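Local coordinates for protein homocysteine S-methyltransferase (Escherichia coli, PDB 5DMM) that catalyses the zinc-dependent transfer of a methyl group from S-methylmethionine, or less efficiently S-adenosylmethionine, to homocysteine, yielding methionine, at residues A[68-73]-A[93-98]; A[87-92]-A[153-158]; A[234-239]-A[281-286]. All coordinates share one frame; numbering follows the deposited sequence.

From the N terminus, contact 1 (68-73 with 93-98) is the first to close: the loop after strand 65-67 is met by helix 85-109, which returns to it some twenty residues later. Contact 2 (87-92 with 153-158) starts within the chain that contact 1 closes off, on the same helix, in the residues just before 93-98, and ends on helix 143-159, so the two cross along the chain. They touch through Arg153, whose NH1 bonds to the carbonyl oxygen of Ser70. Contact 3 (234-239 with 281-286) follows in series, joining neighbouring helices 235-243 and 281-286 on the opposite side of the chain's centre, about 29 Å from contact 1 and 34 Å from contact 2 between centres.

Contact 1: A[68-73]-A[93-98]. With HCS (2-amino-4-mercapto-butyric acid), chain F.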
ATOM      1  N   THR A  68      -5.398  -3.701   1.482  1.00 13.96           N
ATOM      2  CA  THR A  68      -6.827  -3.720   1.122  1.00 13.30           C
ATOM      3  C   THR A  68      -7.086  -3.133  -0.262  1.00 16.06           C
ATOM      4  O   THR A  68      -6.260  -2.395  -0.811  1.00 16.80           O
ATOM      5  CB  THR A  68      -7.677  -2.959   2.155  1.00 10.86           C
ATOM      6  OG1 THR A  68      -7.243  -1.590   2.228  1.00 14.19           O
ATOM      7  CG2 THR A  68      -7.538  -3.605   3.527  1.00 14.74           C
ATOM      8  N   ALA A  69      -8.249  -3.468  -0.825  1.00 14.56           N
ATOM      9  CA  ALA A  69      -8.611  -3.001  -2.162  1.00 15.14           C
ATOM     10  C   ALA A  69      -9.212  -1.596  -2.145  1.00 16.74           C
ATOM     11  O   ALA A  69     -10.274  -1.371  -2.731  1.00 24.10           O
ATOM     12  CB  ALA A  69      -9.593  -3.982  -2.802  1.00 19.15           C
ATOM     13  N   SER A  70      -8.558  -0.657  -1.459  1.00 14.08           N
ATOM     14  CA  SER A  70      -9.128   0.679  -1.275  1.00 18.11           C
ATOM     15  C   SER A  70      -8.319   1.777  -1.968  1.00 15.08           C
ATOM     16  O   SER A  70      -8.534   2.954  -1.710  1.00 15.67           O
ATOM     17  CB  SER A  70      -9.246   1.005   0.217  1.00 19.32           C
ATOM     18  OG  SER A  70      -8.023   0.728   0.889  1.00 16.88           O
ATOM     19  N   TYR A  71      -7.379   1.384  -2.820  1.00 17.69           N
ATOM     20  CA  TYR A  71      -6.476   2.331  -3.484  1.00 15.62           C
ATOM     21  C   TYR A  71      -7.199   3.483  -4.190  1.00 19.78           C
ATOM     22  O   TYR A  71      -6.725   4.637  -4.187  1.00 15.04           O
ATOM     23  CB  TYR A  71      -5.618   1.573  -4.494  1.00 17.64           C
ATOM     24  CG  TYR A  71      -4.655   2.433  -5.282  1.00 16.26           C
ATOM     25  CD1 TYR A  71      -3.521   2.962  -4.682  1.00 19.25           C
ATOM     26  CD2 TYR A  71      -4.876   2.699  -6.631  1.00 19.57           C
ATOM     27  CE1 TYR A  71      -2.633   3.738  -5.397  1.00 17.37           C
ATOM     28  CE2 TYR A  71      -3.993   3.473  -7.357  1.00 20.93           C
ATOM     29  CZ  TYR A  71      -2.869   3.982  -6.737  1.00 19.03           C
ATOM     30  OH  TYR A  71      -1.986   4.756  -7.453  1.00 21.60           O
ATOM     31  N   GLN A  72      -8.330   3.160  -4.812  1.00 19.11           N
ATOM     32  CA  GLN A  72      -9.137   4.157  -5.512  1.00 17.87           C
ATOM     33  C   GLN A  72     -10.540   4.264  -4.910  1.00 19.07           C
ATOM     34  O   GLN A  72     -11.473   4.750  -5.550  1.00 24.22           O
ATOM     35  CB  GLN A  72      -9.186   3.841  -7.014  1.00 23.92           C
ATOM     36  CG  GLN A  72      -7.994   4.488  -7.743  1.00 26.64           C
ATOM     37  CD  GLN A  72      -7.577   3.783  -9.019  1.00 28.74           C
ATOM     38  OE1 GLN A  72      -7.605   2.555  -9.109  1.00 38.24           O
ATOM     39  NE2 GLN A  72      -7.165   4.565 -10.010  1.00 28.08           N
ATOM     40  N   ALA A  73     -10.671   3.826  -3.660  1.00 16.83           N
ATOM     41  CA  ALA A  73     -11.936   3.938  -2.939  1.00 21.28           C
ATOM     42  C   ALA A  73     -11.970   5.179  -2.033  1.00 20.97           C
ATOM     43  O   ALA A  73     -11.545   5.144  -0.878  1.00 19.35           O
ATOM     44  CB  ALA A  73     -12.190   2.678  -2.126  1.00 20.43           C
ATOM     45  N   GLY A  93     -14.606   0.352   4.384  1.00 14.72           N
ATOM     46  CA  GLY A  93     -14.564  -0.503   5.555  1.00 14.74           C
ATOM     47  C   GLY A  93     -14.660  -1.976   5.188  1.00 15.62           C
ATOM     48  O   GLY A  93     -13.973  -2.827   5.775  1.00 15.86           O
ATOM     49  N   LYS A  94     -15.507  -2.275   4.210  1.00 16.97           N
ATOM     50  CA  LYS A  94     -15.662  -3.635   3.705  1.00 16.49           C
ATOM     51  C   LYS A  94     -14.344  -4.212   3.177  1.00 14.97           C
ATOM     52  O   LYS A  94     -14.077  -5.400   3.350  1.00 16.52           O
ATOM     53  CB  LYS A  94     -16.708  -3.671   2.599  1.00 16.68           C
ATOM     54  CG  LYS A  94     -16.959  -5.059   2.033  1.00 21.60           C
ATOM     55  CD  LYS A  94     -17.660  -5.950   3.045  1.00 27.26           C
ATOM     56  CE  LYS A  94     -18.341  -7.132   2.364  1.00 34.40           C
ATOM     57  NZ  LYS A  94     -19.469  -6.700   1.493  1.00 36.70           N
ATOM     58  N   SER A  95     -13.528  -3.368   2.550  1.00 15.01           N
ATOM     59  CA  SER A  95     -12.254  -3.824   1.992  1.00 14.56           C
ATOM     60  C   SER A  95     -11.344  -4.340   3.105  1.00 14.98           C
ATOM     61  O   SER A  95     -10.576  -5.285   2.893  1.00 15.77           O
ATOM     62  CB  SER A  95     -11.561  -2.708   1.186  1.00 17.19           C
ATOM     63  OG  SER A  95     -10.911  -1.753   2.015  1.00 15.86           O
ATOM     64  N   VAL A  96     -11.448  -3.727   4.285  1.00 16.49           N
ATOM     65  CA  VAL A  96     -10.698  -4.141   5.470  1.00 17.16           C
ATOM     66  C   VAL A  96     -11.294  -5.408   6.052  1.00 17.11           C
ATOM     67  O   VAL A  96     -10.580  -6.326   6.423  1.00 15.76           O
ATOM     68  CB  VAL A  96     -10.692  -3.059   6.564  1.00 15.16           C
ATOM     69  CG1 VAL A  96      -9.809  -3.501   7.760  1.00 15.89           C
ATOM     70  CG2 VAL A  96     -10.185  -1.741   6.003  1.00 15.12           C
ATOM     71  N   GLU A  97     -12.618  -5.447   6.124  1.00 15.67           N
ATOM     72  CA  GLU A  97     -13.316  -6.601   6.662  1.00 17.25           C
ATOM     73  C   GLU A  97     -12.957  -7.878   5.894  1.00 15.36           C
ATOM     74  O   GLU A  97     -12.730  -8.923   6.498  1.00 17.53           O
ATOM     75  CB  GLU A  97     -14.831  -6.355   6.622  1.00 20.39           C
ATOM     76  CG  GLU A  97     -15.680  -7.459   7.207  1.00 27.23           C
ATOM     77  CD  GLU A  97     -17.169  -7.218   6.955  1.00 38.58           C
ATOM     78  OE1 GLU A  97     -17.612  -6.047   7.032  1.00 42.40           O
ATOM     79  OE2 GLU A  97     -17.894  -8.194   6.652  1.00 50.25           O
ATOM     80  N   LEU A  98     -12.891  -7.786   4.568  1.00 15.17           N
ATOM     81  CA  LEU A  98     -12.614  -8.969   3.747  1.00 17.40           C
ATOM     82  C   LEU A  98     -11.190  -9.456   3.960  1.00 16.08           C
ATOM     83  O   LEU A  98     -10.941 -10.661   3.957  1.00 14.34           O
ATOM     84  CB  LEU A  98     -12.847  -8.679   2.266  1.00 15.64           C
ATOM     85  CG  LEU A  98     -14.302  -8.424   1.870  1.00 15.28           C
ATOM     86  CD1 LEU A  98     -14.365  -7.852   0.463  1.00 18.61           C
ATOM     87  CD2 LEU A  98     -15.088  -9.742   1.949  1.00 18.95           C
TER
HETATM   88  N   HCS F 505      -3.744  -0.713  -5.566  0.82 37.06           N
HETATM   89  CA  HCS F 505      -2.372  -1.139  -5.367  0.82 36.38           C
HETATM   90  CB  HCS F 505      -1.427  -0.009  -5.757  0.82 34.42           C
HETATM   91  CG  HCS F 505      -1.587   0.354  -7.228  0.82 35.27           C
HETATM   92  SD  HCS F 505      -0.234   1.445  -7.732  0.82 38.40           S
HETATM   93  C   HCS F 505      -2.162  -1.492  -3.924  0.82 34.89           C
HETATM   94  OXT HCS F 505      -3.118  -1.352  -3.131  0.82 25.42           O
HETATM   95  O   HCS F 505      -1.040  -1.912  -3.570  0.82 35.94           O
HETATM   96  O   HOH W   1      -9.643  -5.551   0.417  1.00 13.46           O
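Tyr71 lays one ring face against the bound homocysteine: the ligand CG sits 3.8 Å above the ring plane of Tyr71, over its centre, and the sulfur SD lies the same distance from Tyr71 CZ. At the other end of the ligand, its amino N comes to 3.1 Å from Tyr71 CB. Tyr71 CG, anti to its backbone N (chi1 179°), turns the ring to the ligand, and the hydroxyl is bonded to Glu134. An alanine here would remove the ring and its hydroxyl, and would probably leave the aliphatic chain of homocysteine less well held and Glu134 without this partner. Behind Tyr71, the type I turn from Ser70 to Ala73 is closed by Ala73 N on Ser70 O, and Thr68 OG1 donates to Ser70 OG at 2.8 Å. Both hydroxyls also bond to the backbone of Ser121, a pocket residue. The join to helix 85-109 is small and has no direct hydrogen bond. Ser95 points at the loop, its OG packing 3.5 Å from Thr68 CB and 3.7 Å from Ser70 CB; that OG is bonded back to Ile92 O, one turn earlier on its own helix. Alongside, Thr68 CG2 rests 3.7 Å from Val96 CA. A water bridges the backbones, accepting from Ala69 N and donating to Ser95 O, 2.7 Å away. Ala69, at the centre of an inverse gamma turn, thus has its N-H satisfied through solvent. The contact lies at the C-terminal end of strand 65-67, where TIM barrels carry their active sites. Leu157 of helix 143-159 packs on Thr68, Ser70 and Val96, strand 117-122 lies beside the loop, and Leu98 reaches helix 48-61.

Contact 2: A[87-92]-A[153-158]; sequences QSKALI and RVEALL
Two neighbouring outer helices of the TIM barrel pack here, helix 85-109 against helix 143-159, running in the same general direction; segments 87-92 and 153-158 cross at -45°, their axes 8.7 Å apart at closest approach. The small Ala156 is consistent with the close approach; its methyl, directed at the other helix, meets Ile92 CG2 at 3.6 Å and also faces Lys89 O and CB. Ile92 is the main wedge. With CG2 anti to the backbone N and CG1 beside it (chi1 -68°), its two branches part. CG2 presses on Leu157 CD2 at 3.6 Å, while CD1 reaches along the helix to Arg153 CA, 3.9 Å away. Both Leu157 and Arg153 cross Ile92 at about a right angle. Only the aliphatic start of Arg153 serves this interface; its guanidinium leads away to Ser70 O in the loop bearing Tyr71, while Leu157 also packs on strands 117-122 and 164-170. At the outer margin Lys89, bent at chi2 and chi3, runs side by side with Glu155. Glu155 OE2 is bonded to Tyr186 OH, and the other oxygen, OE1, makes a long salt bridge of 3.8 Å with Lys89 NZ.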
ATOM      1  N   GLN A  87     -21.968   5.752   2.133  1.00 15.68           N
ATOM      2  CA  GLN A  87     -21.951   4.564   1.287  1.00 12.60           C
ATOM      3  C   GLN A  87     -20.510   4.215   0.938  1.00 16.80           C
ATOM      4  O   GLN A  87     -20.113   3.049   0.993  1.00 15.72           O
ATOM      5  CB  GLN A  87     -22.766   4.771   0.007  1.00 13.96           C
ATOM      6  CG  GLN A  87     -24.283   4.834   0.242  1.00 15.67           C
ATOM      7  CD  GLN A  87     -25.048   5.242  -1.012  1.00 17.02           C
ATOM      8  OE1 GLN A  87     -24.852   6.343  -1.536  1.00 18.67           O
ATOM      9  NE2 GLN A  87     -25.927   4.354  -1.498  1.00 19.68           N
ATOM     10  N   SER A  88     -19.741   5.239   0.574  1.00 15.34           N
ATOM     11  CA  SER A  88     -18.339   5.053   0.193  1.00 15.92           C
ATOM     12  C   SER A  88     -17.513   4.526   1.364  1.00 14.70           C
ATOM     13  O   SER A  88     -16.696   3.598   1.196  1.00 14.38           O
ATOM     14  CB  SER A  88     -17.757   6.366  -0.344  1.00 18.27           C
ATOM     15  OG  SER A  88     -18.362   6.714  -1.583  1.00 16.71           O
ATOM     16  N   LYS A  89     -17.723   5.094   2.552  1.00 14.48           N
ATOM     17  CA  LYS A  89     -17.017   4.628   3.745  1.00 19.01           C
ATOM     18  C   LYS A  89     -17.401   3.187   4.089  1.00 16.10           C
ATOM     19  O   LYS A  89     -16.582   2.420   4.581  1.00 15.40           O
ATOM     20  CB  LYS A  89     -17.273   5.562   4.944  1.00 17.03           C
ATOM     21  CG  LYS A  89     -16.845   6.998   4.670  1.00 19.57           C
ATOM     22  CD  LYS A  89     -16.298   7.755   5.861  1.00 28.54           C
ATOM     23  CE  LYS A  89     -17.153   7.658   7.085  1.00 29.84           C
ATOM     24  NZ  LYS A  89     -16.506   8.434   8.196  1.00 32.72           N
ATOM     25  N   ALA A  90     -18.647   2.808   3.817  1.00 15.96           N
ATOM     26  CA  ALA A  90     -19.053   1.415   3.981  1.00 14.09           C
ATOM     27  C   ALA A  90     -18.214   0.477   3.115  1.00 13.11           C
ATOM     28  O   ALA A  90     -17.788  -0.594   3.565  1.00 15.41           O
ATOM     29  CB  ALA A  90     -20.564   1.252   3.641  1.00 14.82           C
ATOM     30  N   LEU A  91     -17.964   0.874   1.872  1.00 13.43           N
ATOM     31  CA  LEU A  91     -17.222   0.012   0.963  1.00 12.99           C
ATOM     32  C   LEU A  91     -15.747  -0.007   1.351  1.00 13.57           C
ATOM     33  O   LEU A  91     -15.083  -1.039   1.250  1.00 14.68           O
ATOM     34  CB  LEU A  91     -17.380   0.473  -0.482  1.00 14.21           C
ATOM     35  CG  LEU A  91     -18.795   0.298  -1.030  1.00 17.03           C
ATOM     36  CD1 LEU A  91     -18.846   0.689  -2.489  1.00 19.27           C
ATOM     37  CD2 LEU A  91     -19.218  -1.141  -0.864  1.00 18.24           C
ATOM     38  N   ILE A  92     -15.246   1.138   1.798  1.00 13.82           N
ATOM     39  CA  ILE A  92     -13.858   1.208   2.248  1.00 13.08           C
ATOM     40  C   ILE A  92     -13.675   0.276   3.437  1.00 15.16           C
ATOM     41  O   ILE A  92     -12.716  -0.518   3.485  1.00 16.92           O
ATOM     42  CB  ILE A  92     -13.462   2.648   2.606  1.00 14.36           C
ATOM     43  CG1 ILE A  92     -13.427   3.508   1.336  1.00 13.37           C
ATOM     44  CG2 ILE A  92     -12.108   2.675   3.317  1.00 14.40           C
ATOM     45  CD1 ILE A  92     -13.573   4.985   1.608  1.00 16.67           C
ATOM     46  N   ARG A 153     -11.538   8.267   3.997  1.00 13.17           N
ATOM     47  CA  ARG A 153     -10.953   6.936   3.802  1.00 12.93           C
ATOM     48  C   ARG A 153     -10.042   6.567   4.975  1.00 16.19           C
ATOM     49  O   ARG A 153     -10.049   5.422   5.436  1.00 15.08           O
ATOM     50  CB  ARG A 153     -10.185   6.852   2.479  1.00 12.57           C
ATOM     51  CG  ARG A 153      -9.361   5.566   2.335  1.00 14.46           C
ATOM     52  CD  ARG A 153      -8.803   5.420   0.926  1.00 15.10           C
ATOM     53  NE  ARG A 153      -8.052   6.603   0.532  1.00 15.41           N
ATOM     54  CZ  ARG A 153      -7.483   6.767  -0.657  1.00 15.89           C
ATOM     55  NH1 ARG A 153      -7.569   5.809  -1.579  1.00 18.57           N
ATOM     56  NH2 ARG A 153      -6.821   7.889  -0.920  1.00 15.30           N
ATOM     57  N   VAL A 154      -9.253   7.521   5.460  1.00 14.64           N
ATOM     58  CA  VAL A 154      -8.434   7.257   6.640  1.00 12.54           C
ATOM     59  C   VAL A 154      -9.322   6.832   7.806  1.00 15.12           C
ATOM     60  O   VAL A 154      -9.048   5.843   8.473  1.00 14.35           O
ATOM     61  CB  VAL A 154      -7.580   8.486   7.045  1.00 15.84           C
ATOM     62  CG1 VAL A 154      -7.008   8.312   8.437  1.00 15.07           C
ATOM     63  CG2 VAL A 154      -6.454   8.703   6.026  1.00 16.39           C
ATOM     64  N   GLU A 155     -10.411   7.567   8.032  1.00 14.21           N
ATOM     65  CA  GLU A 155     -11.297   7.240   9.136  1.00 15.33           C
ATOM     66  C   GLU A 155     -11.949   5.864   8.968  1.00 13.52           C
ATOM     67  O   GLU A 155     -11.988   5.072   9.910  1.00 16.79           O
ATOM     68  CB  GLU A 155     -12.347   8.344   9.299  1.00 16.25           C
ATOM     69  CG  GLU A 155     -11.721   9.573   9.947  1.00 15.63           C
ATOM     70  CD  GLU A 155     -12.698  10.722  10.215  1.00 25.19           C
ATOM     71  OE1 GLU A 155     -13.910  10.582   9.944  1.00 23.25           O
ATOM     72  OE2 GLU A 155     -12.235  11.777  10.701  1.00 20.95           O
ATOM     73  N   ALA A 156     -12.405   5.562   7.761  1.00 13.57           N
ATOM     74  CA  ALA A 156     -13.095   4.304   7.502  1.00 17.73           C
ATOM     75  C   ALA A 156     -12.158   3.105   7.660  1.00 16.18           C
ATOM     76  O   ALA A 156     -12.554   2.067   8.204  1.00 15.89           O
ATOM     77  CB  ALA A 156     -13.706   4.323   6.109  1.00 16.57           C
ATOM     78  N   LEU A 157     -10.917   3.256   7.204  1.00 14.12           N
ATOM     79  CA  LEU A 157      -9.930   2.175   7.299  1.00 13.63           C
ATOM     80  C   LEU A 157      -9.558   1.896   8.763  1.00 13.73           C
ATOM     81  O   LEU A 157      -9.440   0.741   9.178  1.00 16.06           O
ATOM     82  CB  LEU A 157      -8.671   2.518   6.486  1.00 13.17           C
ATOM     83  CG  LEU A 157      -8.793   2.542   4.953  1.00 11.75           C
ATOM     84  CD1 LEU A 157      -7.519   3.125   4.322  1.00 12.40           C
ATOM     85  CD2 LEU A 157      -9.038   1.143   4.365  1.00 13.06           C
ATOM     86  N   LEU A 158      -9.383   2.957   9.549  1.00 14.07           N
ATOM     87  CA  LEU A 158      -9.019   2.795  10.954  1.00 15.67           C
ATOM     88  C   LEU A 158     -10.202   2.227  11.744  1.00 16.10           C
ATOM     89  O   LEU A 158     -10.033   1.303  12.550  1.00 17.62           O
ATOM     90  CB  LEU A 158      -8.550   4.136  11.557  1.00 17.64           C
ATOM     91  CG  LEU A 158      -7.237   4.703  10.996  1.00 18.20           C
ATOM     92  CD1 LEU A 158      -6.936   6.109  11.532  1.00 18.26           C
ATOM     93  CD2 LEU A 158      -6.069   3.769  11.288  1.00 19.14           C
TER

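Contact 3: A[234-239]-A[281-286]; sequences NTTAAL and LPQWQA
Trp284 sets its CG anti to the carbonyl carbon (chi1 -70°), which swings the indole across to helix 235-243 with the pyrrole N-H leading. Thr235 holds OG1 tucked between its own backbone N and carbonyl carbon (chi1 56°), while Thr236 has OG1 beside the backbone N (chi1 -63°), so two consecutive hydroxyls are offered to helix 281-286. Trp284 NE1 donates to Thr235 OG1 at 2.9 Å; the oxygen lies near the indole plane, but the bond is bent. Thr235 OG1 is also hydrogen-bonded to Leu232 O, in the chain just before its helix. Thr236 OG1 donates instead to Gln283 OE1 at 2.8 Å. Here the hydroxyl sits above the carbonyl plane of the amide, and the two side chains cross at about a right angle. Gln283 is extended beyond CG, which carries its amide across from an exposed position to reach the threonine. One turn after Thr235, Leu239 supplies the apolar part: its CD1 packs 3.6 Å from Trp284 CD1, the side chains crossing obliquely. The two short helix segments run nearly parallel, with axes 9.6 Å apart, and are neighbouring outer helices of the TIM barrel. Inward, the indole rests on Val252, Ala289 and Ile292 of the adjoining strands, and Pro254 touches both Thr235 and Trp284. The contact therefore grades from a buried indole and leucine to an exposed amide. Two polar pairs span the helices: the indole N-H, which would be costly to bury alone, is met by a threonine oxygen, and a second hydroxyl is matched to the amide carbonyl at the solvent-facing side.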
ATOM      1  N   ASN A 234      14.812  -0.292 -11.575  1.00 25.74           N
ATOM      2  CA  ASN A 234      15.018   1.012 -10.953  1.00 27.80           C
ATOM      3  C   ASN A 234      14.929   0.992  -9.423  1.00 27.06           C
ATOM      4  O   ASN A 234      15.105   2.024  -8.764  1.00 28.09           O
ATOM      5  CB  ASN A 234      14.010   2.017 -11.526  1.00 30.05           C
ATOM      6  CG  ASN A 234      14.249   2.293 -12.999  1.00 33.29           C
ATOM      7  OD1 ASN A 234      15.382   2.227 -13.467  1.00 37.43           O
ATOM      8  ND2 ASN A 234      13.188   2.608 -13.731  1.00 33.55           N
ATOM      9  N   THR A 235      14.686  -0.189  -8.862  1.00 21.26           N
ATOM     10  CA  THR A 235      14.465  -0.325  -7.422  1.00 22.87           C
ATOM     11  C   THR A 235      15.719  -0.188  -6.571  1.00 23.42           C
ATOM     12  O   THR A 235      15.726   0.553  -5.600  1.00 19.33           O
ATOM     13  CB  THR A 235      13.833  -1.675  -7.077  1.00 20.86           C
ATOM     14  OG1 THR A 235      14.655  -2.734  -7.585  1.00 23.74           O
ATOM     15  CG2 THR A 235      12.437  -1.774  -7.687  1.00 19.85           C
ATOM     16  N   THR A 236      16.772  -0.915  -6.917  1.00 21.95           N
ATOM     17  CA  THR A 236      17.931  -1.001  -6.037  1.00 20.98           C
ATOM     18  C   THR A 236      18.617   0.352  -5.841  1.00 18.79           C
ATOM     19  O   THR A 236      18.993   0.697  -4.726  1.00 20.36           O
ATOM     20  CB  THR A 236      18.939  -2.063  -6.561  1.00 21.48           C
ATOM     21  OG1 THR A 236      18.297  -3.345  -6.539  1.00 22.78           O
ATOM     22  CG2 THR A 236      20.180  -2.130  -5.673  1.00 21.21           C
ATOM     23  N   ALA A 237      18.747   1.131  -6.910  1.00 21.51           N
ATOM     24  CA  ALA A 237      19.386   2.446  -6.823  1.00 21.45           C
ATOM     25  C   ALA A 237      18.617   3.390  -5.895  1.00 20.78           C
ATOM     26  O   ALA A 237      19.209   4.138  -5.109  1.00 19.27           O
ATOM     27  CB  ALA A 237      19.506   3.063  -8.211  1.00 23.72           C
ATOM     28  N   ALA A 238      17.294   3.345  -6.001  1.00 20.48           N
ATOM     29  CA  ALA A 238      16.424   4.171  -5.172  1.00 20.74           C
ATOM     30  C   ALA A 238      16.535   3.779  -3.708  1.00 19.70           C
ATOM     31  O   ALA A 238      16.625   4.647  -2.838  1.00 19.84           O
ATOM     32  CB  ALA A 238      14.990   4.051  -5.633  1.00 18.12           C
ATOM     33  N   LEU A 239      16.521   2.474  -3.438  1.00 18.47           N
ATOM     34  CA  LEU A 239      16.639   1.984  -2.068  1.00 18.02           C
ATOM     35  C   LEU A 239      17.988   2.334  -1.476  1.00 17.20           C
ATOM     36  O   LEU A 239      18.073   2.722  -0.315  1.00 16.47           O
ATOM     37  CB  LEU A 239      16.434   0.473  -1.993  1.00 19.22           C
ATOM     38  CG  LEU A 239      15.011  -0.058  -2.159  1.00 16.57           C
ATOM     39  CD1 LEU A 239      15.000  -1.594  -2.161  1.00 20.98           C
ATOM     40  CD2 LEU A 239      14.105   0.498  -1.057  1.00 17.63           C
ATOM     41  N   LEU A 281      15.957  -9.981  -3.858  1.00 19.06           N
ATOM     42  CA  LEU A 281      15.819  -9.952  -2.410  1.00 18.82           C
ATOM     43  C   LEU A 281      17.152  -9.690  -1.666  1.00 23.79           C
ATOM     44  O   LEU A 281      17.187  -8.866  -0.746  1.00 20.53           O
ATOM     45  CB  LEU A 281      15.162 -11.248  -1.933  1.00 23.03           C
ATOM     46  CG  LEU A 281      15.000 -11.525  -0.437  1.00 30.17           C
ATOM     47  CD1 LEU A 281      14.519 -10.309   0.313  1.00 32.82           C
ATOM     48  CD2 LEU A 281      14.022 -12.672  -0.238  1.00 39.10           C
ATOM     49  N   PRO A 282      18.252 -10.359  -2.060  1.00 20.59           N
ATOM     50  CA  PRO A 282      19.494 -10.024  -1.341  1.00 18.72           C
ATOM     51  C   PRO A 282      19.975  -8.574  -1.526  1.00 18.37           C
ATOM     52  O   PRO A 282      20.397  -7.980  -0.529  1.00 18.97           O
ATOM     53  CB  PRO A 282      20.516 -11.015  -1.924  1.00 23.37           C
ATOM     54  CG  PRO A 282      19.700 -12.141  -2.418  1.00 19.70           C
ATOM     55  CD  PRO A 282      18.424 -11.538  -2.928  1.00 20.13           C
ATOM     56  N   GLN A 283      19.931  -8.021  -2.738  1.00 17.49           N
ATOM     57  CA  GLN A 283      20.317  -6.626  -2.956  1.00 16.63           C
ATOM     58  C   GLN A 283      19.438  -5.695  -2.131  1.00 15.39           C
ATOM     59  O   GLN A 283      19.917  -4.741  -1.525  1.00 17.63           O
ATOM     60  CB  GLN A 283      20.162  -6.191  -4.410  1.00 25.22           C
ATOM     61  CG  GLN A 283      21.108  -6.733  -5.429  1.00 38.26           C
ATOM     62  CD  GLN A 283      20.518  -6.556  -6.817  1.00 33.22           C
ATOM     63  OE1 GLN A 283      20.067  -5.462  -7.178  1.00 30.19           O
ATOM     64  NE2 GLN A 283      20.466  -7.644  -7.581  1.00 34.74           N
ATOM     65  N   TRP A 284      18.137  -5.961  -2.162  1.00 16.27           N
ATOM     66  CA  TRP A 284      17.176  -5.106  -1.461  1.00 16.61           C
ATOM     67  C   TRP A 284      17.381  -5.143   0.038  1.00 16.23           C
ATOM     68  O   TRP A 284      17.384  -4.094   0.691  1.00 15.39           O
ATOM     69  CB  TRP A 284      15.742  -5.531  -1.794  1.00 15.06           C
ATOM     70  CG  TRP A 284      15.349  -5.231  -3.183  1.00 15.19           C
ATOM     71  CD1 TRP A 284      16.005  -4.423  -4.072  1.00 17.95           C
ATOM     72  CD2 TRP A 284      14.193  -5.722  -3.864  1.00 15.18           C
ATOM     73  NE1 TRP A 284      15.326  -4.390  -5.266  1.00 18.71           N
ATOM     74  CE2 TRP A 284      14.208  -5.176  -5.163  1.00 16.39           C
ATOM     75  CE3 TRP A 284      13.149  -6.580  -3.498  1.00 14.60           C
ATOM     76  CZ2 TRP A 284      13.223  -5.472  -6.112  1.00 16.12           C
ATOM     77  CZ3 TRP A 284      12.171  -6.877  -4.442  1.00 15.42           C
ATOM     78  CH2 TRP A 284      12.215  -6.320  -5.731  1.00 16.56           C
ATOM     79  N   GLN A 285      17.547  -6.345   0.587  1.00 14.27           N
ATOM     80  CA  GLN A 285      17.700  -6.493   2.025  1.00 17.43           C
ATOM     81  C   GLN A 285      18.979  -5.807   2.495  1.00 17.69           C
ATOM     82  O   GLN A 285      19.015  -5.199   3.565  1.00 16.15           O
ATOM     83  CB  GLN A 285      17.718  -7.967   2.421  1.00 18.33           C
ATOM     84  CG  GLN A 285      17.923  -8.209   3.910  1.00 21.89           C
ATOM     85  CD  GLN A 285      17.722  -9.664   4.308  1.00 31.14           C
ATOM     86  OE1 GLN A 285      17.199 -10.465   3.531  1.00 34.58           O
ATOM     87  NE2 GLN A 285      18.126 -10.010   5.529  1.00 29.87           N
ATOM     88  N   ALA A 286      20.021  -5.896   1.676  1.00 16.64           N
ATOM     89  CA  ALA A 286      21.291  -5.268   2.000  1.00 16.06           C
ATOM     90  C   ALA A 286      21.168  -3.748   1.951  1.00 16.53           C
ATOM     91  O   ALA A 286      22.008  -3.037   2.506  1.00 19.03           O
ATOM     92  CB  ALA A 286      22.386  -5.742   1.048  1.00 18.43           C
TER